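Local coordinates for protein DNA-3-methyladenine glycosidase II, putative (Deinococcus radiodurans, PDB 2YG9) that is a largely helical member of the HhH-GPD superfamily of DNA repair proteins and probably serves in genome maintenance, at residues A[40-43]-A[44-47]; A[72-75]-A[76-80]; A[138-141]-A[142-145]; A[161-164]-A[165-169]. All coordinates share one frame; numbering follows the deposited sequence.

Interaction 1: A[40-43]-A[44-47]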
loop_
_atom_site.group_PDB
_atom_site.type_symbol
_atom_site.label_atom_id
_atom_site.label_comp_id
_atom_site.label_asym_id
_atom_site.label_seq_id
_atom_site.Cartn_x
_atom_site.Cartn_y
_atom_site.Cartn_z
ATOM N N PRO A 40 -23.003 -2.079 -11.069
ATOM C CA PRO A 40 -22.979 -1.379 -12.371
ATOM C C PRO A 40 -21.990 -0.208 -12.469
ATOM O O PRO A 40 -21.489 0.077 -13.548
ATOM C CB PRO A 40 -24.433 -0.935 -12.557
ATOM C CG PRO A 40 -25.111 -1.197 -11.273
ATOM C CD PRO A 40 -24.355 -2.217 -10.524
ATOM N N VAL A 41 -21.658 0.448 -11.352
ATOM C CA VAL A 41 -20.654 1.502 -11.383
ATOM C C VAL A 41 -19.302 0.921 -11.778
ATOM O O VAL A 41 -18.652 1.403 -12.723
ATOM C CB VAL A 41 -20.592 2.295 -10.042
ATOM C CG1 VAL A 41 -19.369 3.276 -10.013
ATOM C CG2 VAL A 41 -21.892 3.038 -9.846
ATOM N N LEU A 42 -18.892 -0.141 -11.091
ATOM C CA LEU A 42 -17.611 -0.770 -11.360
ATOM C C LEU A 42 -17.620 -1.557 -12.677
ATOM O O LEU A 42 -16.587 -1.638 -13.340
ATOM C CB LEU A 42 -17.135 -1.633 -10.180
ATOM C CG LEU A 42 -16.726 -0.913 -8.886
ATOM C CD1 LEU A 42 -15.917 -1.884 -7.990
ATOM C CD2 LEU A 42 -15.909 0.381 -9.175
ATOM N N ALA A 43 -18.774 -2.065 -13.111
ATOM C CA ALA A 43 -18.837 -2.637 -14.454
ATOM C C ALA A 43 -18.413 -1.619 -15.498
ATOM O O ALA A 43 -17.637 -1.955 -16.380
ATOM C CB ALA A 43 -20.240 -3.189 -14.767
ATOM N N GLN A 44 -18.893 -0.388 -15.371
ATOM C CA GLN A 44 -18.527 0.724 -16.258
ATOM C C GLN A 44 -17.072 1.179 -16.034
ATOM O O GLN A 44 -16.315 1.344 -16.971
ATOM C CB GLN A 44 -19.438 1.946 -16.026
ATOM C CG GLN A 44 -20.696 2.051 -16.908
ATOM C CD GLN A 44 -21.035 3.516 -17.355
ATOM O OE1 GLN A 44 -20.350 4.117 -18.246
ATOM N NE2 GLN A 44 -22.137 4.050 -16.817
ATOM N N VAL A 45 -16.696 1.383 -14.778
ATOM C CA VAL A 45 -15.330 1.829 -14.465
ATOM C C VAL A 45 -14.287 0.822 -14.971
ATOM O O VAL A 45 -13.310 1.223 -15.551
ATOM C CB VAL A 45 -15.147 2.120 -12.976
ATOM C CG1 VAL A 45 -13.646 2.124 -12.592
ATOM C CG2 VAL A 45 -15.841 3.449 -12.592
ATOM N N THR A 46 -14.513 -0.470 -14.765
ATOM C CA THR A 46 -13.568 -1.504 -15.200
ATOM C C THR A 46 -13.465 -1.546 -16.747
ATOM O O THR A 46 -12.354 -1.673 -17.277
ATOM C CB THR A 46 -13.885 -2.944 -14.631
ATOM O OG1 THR A 46 -15.217 -3.348 -14.991
ATOM C CG2 THR A 46 -13.724 -3.028 -13.079
ATOM N N SER A 47 -14.579 -1.426 -17.472
ATOM C CA SER A 47 -14.479 -1.383 -18.955
ATOM C C SER A 47 -13.816 -0.107 -19.446
ATOM O O SER A 47 -13.015 -0.173 -20.384
ATOM C CB SER A 47 -15.791 -1.651 -19.673
ATOM O OG SER A 47 -16.716 -0.649 -19.396
#
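Leu42, Ala43 and Gln44 contact the residues on the neighbouring turn of a regular alpha-helix, the first turns of helix 40-49. The helical assignment rests on four consecutive i to i+4 backbone bonds. The amide of Gln44 donates to Pro40 O at 3.2 Å from above the carbonyl plane, whereas Val45 N meets Val41 O at 2.8 Å within that carbonyl's plane. Thr46 N to Leu42 O, 2.8 Å, and Ser47 N to Ala43 O, 3.3 Å, continue the series. Among the side chains the packing is lighter. Leu42 starts out away from the following turn and touches it through CD2, 4.2 Å from Val45 CB. Its side chain also packs on Ala207 of helix 204-219 and on Tyr188, and Val45 faces the same helix through Tyr210 and Asn214. Gln44 belongs to the exposed side: its CB rests 3.4 Å from Val41 O, after which the chain bends and carries the amide away from the preceding turn. Ala43 contributes mainly its carbonyl, which accepts from Ser47 N and also lies near the hydroxyl of Thr46. With chi1 at 57°, OG1 stands between the backbone N and carbonyl carbon of Thr46 and is folded back against the helix. There Thr46 OG1 lies 2.7 Å from Leu42 O and 3.1 Å from Ala43 O, two acceptors competing for a single hydroxyl proton.

Interaction 2: A[72-75]-A[76-80]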
loop_
_atom_site.group_PDB
_atom_site.type_symbol
_atom_site.label_atom_id
_atom_site.label_comp_id
_atom_site.label_asym_id
_atom_site.label_seq_id
_atom_site.Cartn_x
_atom_site.Cartn_y
_atom_site.Cartn_z
ATOM N N GLN A 72 8.079 8.807 0.222
ATOM C CA GLN A 72 6.884 9.620 0.498
ATOM C C GLN A 72 7.109 11.102 0.221
ATOM O O GLN A 72 8.110 11.660 0.628
ATOM C CB GLN A 72 6.370 9.395 1.941
ATOM C CG GLN A 72 5.522 8.138 2.081
ATOM C CD GLN A 72 5.145 7.769 3.534
ATOM O OE1 GLN A 72 5.645 8.353 4.495
ATOM N NE2 GLN A 72 4.241 6.798 3.681
ATOM N N GLN A 73 6.175 11.713 -0.530
ATOM C CA GLN A 73 6.257 13.131 -0.970
ATOM C C GLN A 73 7.332 13.454 -2.013
ATOM O O GLN A 73 7.445 14.605 -2.415
ATOM C CB GLN A 73 6.461 14.074 0.222
ATOM C CG GLN A 73 5.245 14.240 1.118
ATOM C CD GLN A 73 4.972 13.046 1.973
ATOM O OE1 GLN A 73 5.846 12.603 2.757
ATOM N NE2 GLN A 73 3.746 12.508 1.862
ATOM N N LEU A 74 8.101 12.465 -2.466
ATOM C CA LEU A 74 9.156 12.704 -3.449
ATOM C C LEU A 74 8.675 12.378 -4.854
ATOM O O LEU A 74 7.737 11.607 -5.026
ATOM C CB LEU A 74 10.355 11.799 -3.169
ATOM C CG LEU A 74 10.941 11.792 -1.764
ATOM C CD1 LEU A 74 12.309 11.104 -1.831
ATOM C CD2 LEU A 74 11.041 13.194 -1.206
ATOM N N SER A 75 9.339 12.937 -5.864
ATOM C CA SER A 75 9.033 12.562 -7.243
ATOM C C SER A 75 9.423 11.090 -7.413
ATOM O O SER A 75 10.186 10.528 -6.631
ATOM C CB SER A 75 9.820 13.411 -8.239
ATOM O OG SER A 75 11.211 13.146 -8.120
ATOM N N VAL A 76 8.909 10.483 -8.462
ATOM C CA VAL A 76 9.188 9.081 -8.748
ATOM C C VAL A 76 10.679 8.821 -8.935
ATOM O O VAL A 76 11.208 7.847 -8.398
ATOM C CB VAL A 76 8.338 8.595 -9.947
ATOM C CG1 VAL A 76 8.584 7.137 -10.204
ATOM C CG2 VAL A 76 6.863 8.826 -9.632
ATOM N N LYS A 77 11.374 9.709 -9.654
ATOM C CA LYS A 77 12.825 9.592 -9.821
ATOM C C LYS A 77 13.598 9.832 -8.543
ATOM O O LYS A 77 14.574 9.136 -8.286
ATOM C CB LYS A 77 13.350 10.569 -10.869
ATOM C CG LYS A 77 13.146 10.134 -12.291
ATOM C CD LYS A 77 13.808 11.185 -13.223
ATOM C CE LYS A 77 12.853 11.613 -14.323
ATOM N NZ LYS A 77 12.725 10.565 -15.388
ATOM N N ALA A 78 13.173 10.831 -7.759
ATOM C CA ALA A 78 13.824 11.118 -6.468
ATOM C C ALA A 78 13.681 9.947 -5.464
ATOM O O ALA A 78 14.618 9.636 -4.714
ATOM C CB ALA A 78 13.261 12.407 -5.884
ATOM N N ALA A 79 12.504 9.329 -5.456
ATOM C CA ALA A 79 12.211 8.186 -4.615
ATOM C C ALA A 79 13.122 7.015 -4.983
ATOM O O ALA A 79 13.671 6.361 -4.097
ATOM C CB ALA A 79 10.758 7.798 -4.716
ATOM N N GLN A 80 13.327 6.796 -6.290
ATOM C CA GLN A 80 14.201 5.718 -6.733
ATOM C C GLN A 80 15.647 5.943 -6.328
ATOM O O GLN A 80 16.277 5.036 -5.800
ATOM C CB GLN A 80 14.091 5.428 -8.252
ATOM C CG GLN A 80 15.035 4.278 -8.741
ATOM C CD GLN A 80 14.931 2.943 -7.942
ATOM O OE1 GLN A 80 13.930 2.221 -8.047
ATOM N NE2 GLN A 80 15.991 2.608 -7.166
#
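Ser75 caps the N-terminus of helix 76-87, its hydroxyl turned onto the backbone of Ala78. With chi1 at 66°, OG lies between the backbone N and the carbonyl carbon of its own residue, which brings Ser75 OG within 3.1 Å of Ala78 N. The N-H...O angle of 155° supports a genuine capping bond. Next to it, the carbonyl of the same serine receives the amide of Ala79, Ser75 O to Ala79 N 2.9 Å, nearly along the C=O axis. The serine therefore engages two first-turn amides, one through its side chain and one through its backbone. Leu74 completes the compact part: its CB sits 4.0 Å from Ala78 CB and 4.3 Å from Ala79 CB, while CD1 reaches over to Ala79 CA at 4.0 Å. The contact is a surface one throughout, with Val76 and Lys77 on its loose side. Val76 leaves its backbone away from the preceding loop and is exposed, and Lys77 leaves the contact altogether beyond its first carbons. Upstream, the loop is tied to the rest of the fold by Lys115, which bonds to Gln72 O. A serine N-cap, with the apolar residue before it packed against the fourth residue after the cap, is the arrangement of a hydrophobic staple at a helix start.

Interaction 3: A[138-141]-A[142-145]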
loop_
_atom_site.group_PDB
_atom_site.type_symbol
_atom_site.label_atom_id
_atom_site.label_comp_id
_atom_site.label_asym_id
_atom_site.label_seq_id
_atom_site.Cartn_x
_atom_site.Cartn_y
_atom_site.Cartn_z
ATOM N N GLY A 138 0.853 -15.235 7.161
ATOM C CA GLY A 138 -0.172 -15.859 7.977
ATOM C C GLY A 138 -0.935 -14.916 8.880
ATOM O O GLY A 138 -1.901 -15.331 9.503
ATOM N N GLN A 139 -0.534 -13.644 8.934
ATOM C CA GLN A 139 -1.179 -12.671 9.831
ATOM C C GLN A 139 -2.387 -11.999 9.184
ATOM O O GLN A 139 -2.286 -11.531 8.057
ATOM C CB GLN A 139 -0.176 -11.602 10.240
ATOM C CG GLN A 139 1.050 -12.145 10.969
ATOM C CD GLN A 139 0.901 -12.042 12.469
ATOM O OE1 GLN A 139 0.525 -13.016 13.147
ATOM N NE2 GLN A 139 1.155 -10.842 13.003
ATOM N N PRO A 140 -3.537 -11.946 9.882
ATOM C CA PRO A 140 -4.666 -11.157 9.376
ATOM C C PRO A 140 -4.297 -9.704 9.159
ATOM O O PRO A 140 -3.483 -9.159 9.916
ATOM C CB PRO A 140 -5.696 -11.238 10.514
ATOM C CG PRO A 140 -5.390 -12.439 11.225
ATOM C CD PRO A 140 -3.886 -12.603 11.152
ATOM N N ASP A 141 -4.922 -9.089 8.157
ATOM C CA ASP A 141 -4.694 -7.679 7.773
ATOM C C ASP A 141 -4.595 -6.770 8.997
ATOM O O ASP A 141 -3.649 -5.993 9.166
ATOM C CB ASP A 141 -5.837 -7.133 6.914
ATOM C CG ASP A 141 -5.900 -7.717 5.537
ATOM O OD1 ASP A 141 -5.205 -8.692 5.227
ATOM O OD2 ASP A 141 -6.704 -7.186 4.733
ATOM N N GLU A 142 -5.596 -6.855 9.854
ATOM C CA GLU A 142 -5.671 -5.949 11.003
ATOM C C GLU A 142 -4.535 -6.069 12.013
ATOM O O GLU A 142 -4.147 -5.090 12.660
ATOM C CB GLU A 142 -7.033 -6.115 11.679
ATOM C CG GLU A 142 -8.154 -5.452 10.841
ATOM C CD GLU A 142 -7.990 -3.947 10.752
ATOM O OE1 GLU A 142 -7.807 -3.288 11.784
ATOM O OE2 GLU A 142 -8.066 -3.401 9.646
ATOM N N LEU A 143 -4.028 -7.281 12.170
ATOM C CA LEU A 143 -2.895 -7.512 13.059
ATOM C C LEU A 143 -1.602 -6.933 12.465
ATOM O O LEU A 143 -0.796 -6.355 13.193
ATOM C CB LEU A 143 -2.695 -8.995 13.359
ATOM C CG LEU A 143 -3.770 -9.802 14.111
ATOM C CD1 LEU A 143 -3.202 -11.183 14.446
ATOM C CD2 LEU A 143 -4.344 -9.171 15.413
ATOM N N VAL A 144 -1.397 -7.100 11.150
ATOM C CA VAL A 144 -0.269 -6.449 10.467
ATOM C C VAL A 144 -0.388 -4.920 10.587
ATOM O O VAL A 144 0.563 -4.213 10.934
ATOM C CB VAL A 144 -0.164 -6.899 8.992
ATOM C CG1 VAL A 144 1.033 -6.189 8.240
ATOM C CG2 VAL A 144 -0.063 -8.453 8.918
ATOM N N ILE A 145 -1.576 -4.419 10.301
ATOM C CA ILE A 145 -1.866 -2.991 10.409
ATOM C C ILE A 145 -1.514 -2.462 11.786
ATOM O O ILE A 145 -0.768 -1.486 11.896
ATOM C CB ILE A 145 -3.328 -2.635 9.984
ATOM C CG1 ILE A 145 -3.473 -2.885 8.468
ATOM C CG2 ILE A 145 -3.640 -1.141 10.338
ATOM C CD1 ILE A 145 -4.925 -3.008 7.933
#
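Ile145 folds back over the carbonyl of Asp141, and its side chain can be traced along that oxygen. CB lies 3.5 Å from Asp141 O. The next carbon, CG1, is nearer: chi1 of -67° sets it beside the backbone N of Ile145, 3.2 Å from Asp141 O. The terminal CD1 is 3.5 Å from Asp141 O and also packs on Leu163. That carbonyl is meanwhile held by the amide of Ile145, Ile145 N to Asp141 O 2.8 Å, with an N-H...O angle of 169°. One residue earlier, Val144 N donates to the carbonyl O of Pro140, the residue at the N-cap position, at 3.2 Å, and Leu143 N adds a weak bond to the same acceptor. Two carbon contacts link the incoming loop to the helix. Gln139 CB meets Val144 CG2 at 3.4 Å, and the Pro140 ring lies alongside Leu143, Pro140 CD to Leu143 CD1 3.7 Å. The acidic groups find their partners outside this turn: Asp141 in a salt bridge with Arg169, Glu142 in one with Arg156. In the opening turns of helix 141-149, Asp141, Val144 and Ile145 lie against Leu163 of helix 156-166, while Pro140, Glu142 and Leu143 touch Leu19 of the N-terminal segment.

Interaction 4: A[161-164]-A[165-169]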
loop_
_atom_site.group_PDB
_atom_site.type_symbol
_atom_site.label_atom_id
_atom_site.label_comp_id
_atom_site.label_asym_id
_atom_site.label_seq_id
_atom_site.Cartn_x
_atom_site.Cartn_y
_atom_site.Cartn_z
ATOM N N MET A 161 -1.738 0.804 2.530
ATOM C CA MET A 161 -1.126 0.887 1.219
ATOM C C MET A 161 -0.051 -0.209 1.078
ATOM O O MET A 161 0.180 -0.758 0.001
ATOM C CB MET A 161 -0.474 2.262 1.036
ATOM C CG MET A 161 -1.417 3.448 0.802
ATOM S SD MET A 161 -2.660 3.151 -0.455
ATOM C CE MET A 161 -4.060 2.650 0.502
ATOM N N PHE A 162 0.653 -0.456 2.164
ATOM C CA PHE A 162 1.681 -1.509 2.215
ATOM C C PHE A 162 1.095 -2.933 2.021
ATOM O O PHE A 162 1.590 -3.765 1.245
ATOM C CB PHE A 162 2.462 -1.371 3.531
ATOM C CG PHE A 162 3.514 -2.435 3.746
ATOM C CD1 PHE A 162 4.701 -2.403 3.044
ATOM C CD2 PHE A 162 3.289 -3.471 4.616
ATOM C CE1 PHE A 162 5.663 -3.414 3.227
ATOM C CE2 PHE A 162 4.246 -4.457 4.822
ATOM C CZ PHE A 162 5.430 -4.409 4.157
ATOM N N LEU A 163 0.024 -3.208 2.723
ATOM C CA LEU A 163 -0.723 -4.442 2.507
ATOM C C LEU A 163 -1.175 -4.595 1.064
ATOM O O LEU A 163 -0.985 -5.676 0.459
ATOM C CB LEU A 163 -1.960 -4.482 3.431
ATOM C CG LEU A 163 -1.831 -5.156 4.798
ATOM C CD1 LEU A 163 -0.714 -4.576 5.604
ATOM C CD2 LEU A 163 -3.166 -5.004 5.522
ATOM N N LEU A 164 -1.753 -3.525 0.501
ATOM C CA LEU A 164 -2.314 -3.587 -0.838
ATOM C C LEU A 164 -1.232 -3.701 -1.908
ATOM O O LEU A 164 -1.259 -4.622 -2.741
ATOM C CB LEU A 164 -3.245 -2.405 -1.088
ATOM C CG LEU A 164 -4.196 -2.377 -2.300
ATOM C CD1 LEU A 164 -5.242 -1.276 -1.997
ATOM C CD2 LEU A 164 -3.490 -2.105 -3.659
ATOM N N PHE A 165 -0.261 -2.790 -1.873
ATOM C CA PHE A 165 0.732 -2.736 -2.900
ATOM C C PHE A 165 1.958 -3.611 -2.661
ATOM O O PHE A 165 2.484 -4.140 -3.638
ATOM C CB PHE A 165 1.169 -1.317 -3.206
ATOM C CG PHE A 165 0.119 -0.496 -3.858
ATOM C CD1 PHE A 165 -0.169 -0.659 -5.212
ATOM C CD2 PHE A 165 -0.599 0.428 -3.136
ATOM C CE1 PHE A 165 -1.142 0.131 -5.831
ATOM C CE2 PHE A 165 -1.557 1.213 -3.752
ATOM C CZ PHE A 165 -1.840 1.046 -5.084
ATOM N N ALA A 166 2.433 -3.765 -1.432
ATOM C CA ALA A 166 3.669 -4.581 -1.217
ATOM C C ALA A 166 3.317 -6.049 -1.031
ATOM O O ALA A 166 3.874 -6.948 -1.700
ATOM C CB ALA A 166 4.497 -4.071 -0.017
ATOM N N LEU A 167 2.362 -6.301 -0.158
ATOM C CA LEU A 167 1.998 -7.652 0.197
ATOM C C LEU A 167 0.949 -8.206 -0.776
ATOM O O LEU A 167 0.662 -9.395 -0.725
ATOM C CB LEU A 167 1.498 -7.717 1.646
ATOM C CG LEU A 167 2.446 -7.151 2.717
ATOM C CD1 LEU A 167 1.987 -7.470 4.124
ATOM C CD2 LEU A 167 3.907 -7.574 2.458
ATOM N N ALA A 168 0.424 -7.354 -1.669
ATOM C CA ALA A 168 -0.645 -7.755 -2.638
ATOM C C ALA A 168 -1.862 -8.429 -2.006
ATOM O O ALA A 168 -2.514 -9.316 -2.587
ATOM C CB ALA A 168 -0.054 -8.617 -3.763
ATOM N N ARG A 169 -2.233 -7.963 -0.826
ATOM C CA ARG A 169 -3.445 -8.458 -0.222
ATOM C C ARG A 169 -4.659 -7.966 -0.990
ATOM O O ARG A 169 -4.671 -6.822 -1.423
ATOM C CB ARG A 169 -3.511 -8.055 1.209
ATOM C CG ARG A 169 -2.329 -8.536 1.951
ATOM C CD ARG A 169 -2.705 -9.082 3.207
ATOM N NE ARG A 169 -1.580 -9.728 3.909
ATOM C CZ ARG A 169 -1.645 -10.097 5.190
ATOM N NH1 ARG A 169 -2.729 -9.813 5.903
ATOM N NH2 ARG A 169 -0.612 -10.691 5.770
HETATM O O HOH W 1 -3.425 -5.870 -3.843
#
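Phe162 O accepts two amides, from Ala166 N at 2.8 Å and from Leu167 N at 3.0 Å, and this double grip marks where the helix widens. The Leu167 bond spans five residues, a pi-type turn, whereas Phe165 N to Met161 O, 2.8 Å, is still ordinary alpha-helical. The chain then leaves the helix at Ala168, whose phi is positive, and Arg169 N closes a wider loop on Leu163 O at 2.9 Å. A water donates to both Leu164 O, 2.7 Å, and Arg169 O, 2.9 Å, bridging the last turn to the departing chain. Outward from this polar frame lie the rings. Leu164 has CG anti to its backbone N (chi1 -167°), which carries CD2 over one face of Phe165; the CH-pi distance from CD2 to the ring centroid is 3.6 Å, only 3° off the normal. Met161 SD approaches the same ring at its edge, 5.3 Å from the Phe165 centroid and close to the ring plane, a Met-aromatic contact. Separately, the Phe162 ring packs on Ala166 CB and on the branches of Leu167, both obliquely. Trp212 of helix 204-219 covers Met161 and Leu164, and Pro61 covers Phe162 and Leu167. This is a pi-widened C-terminal helix end, on what is probably the second helix of the helix-hairpin-helix that names the superfamily.

Interaction 4 is the core contact, its centre about 4 Å from that of the chain, while interaction 2 lies at the surface and interactions 1 and 3 are partly buried. Only interactions 3 and 4 touch: they join helices 141-149 and 156-166 through Leu163 and through Arg169, whose NH1 forms a salt bridge with Asp141 and probably a hydrogen bond to Gln139 O. Interactions 2 and 3 lie on opposite sides of the chain's centre and both describe helix starts, one with a serine side-chain cap, the other with a proline at the N-cap position and main-chain bonds alone. Interaction 1 is backbone bonding in the opening turns of helix 40-49, with a threonine hydroxyl folded onto it; interaction 4, a helix end, adds ring contacts and a bridging water.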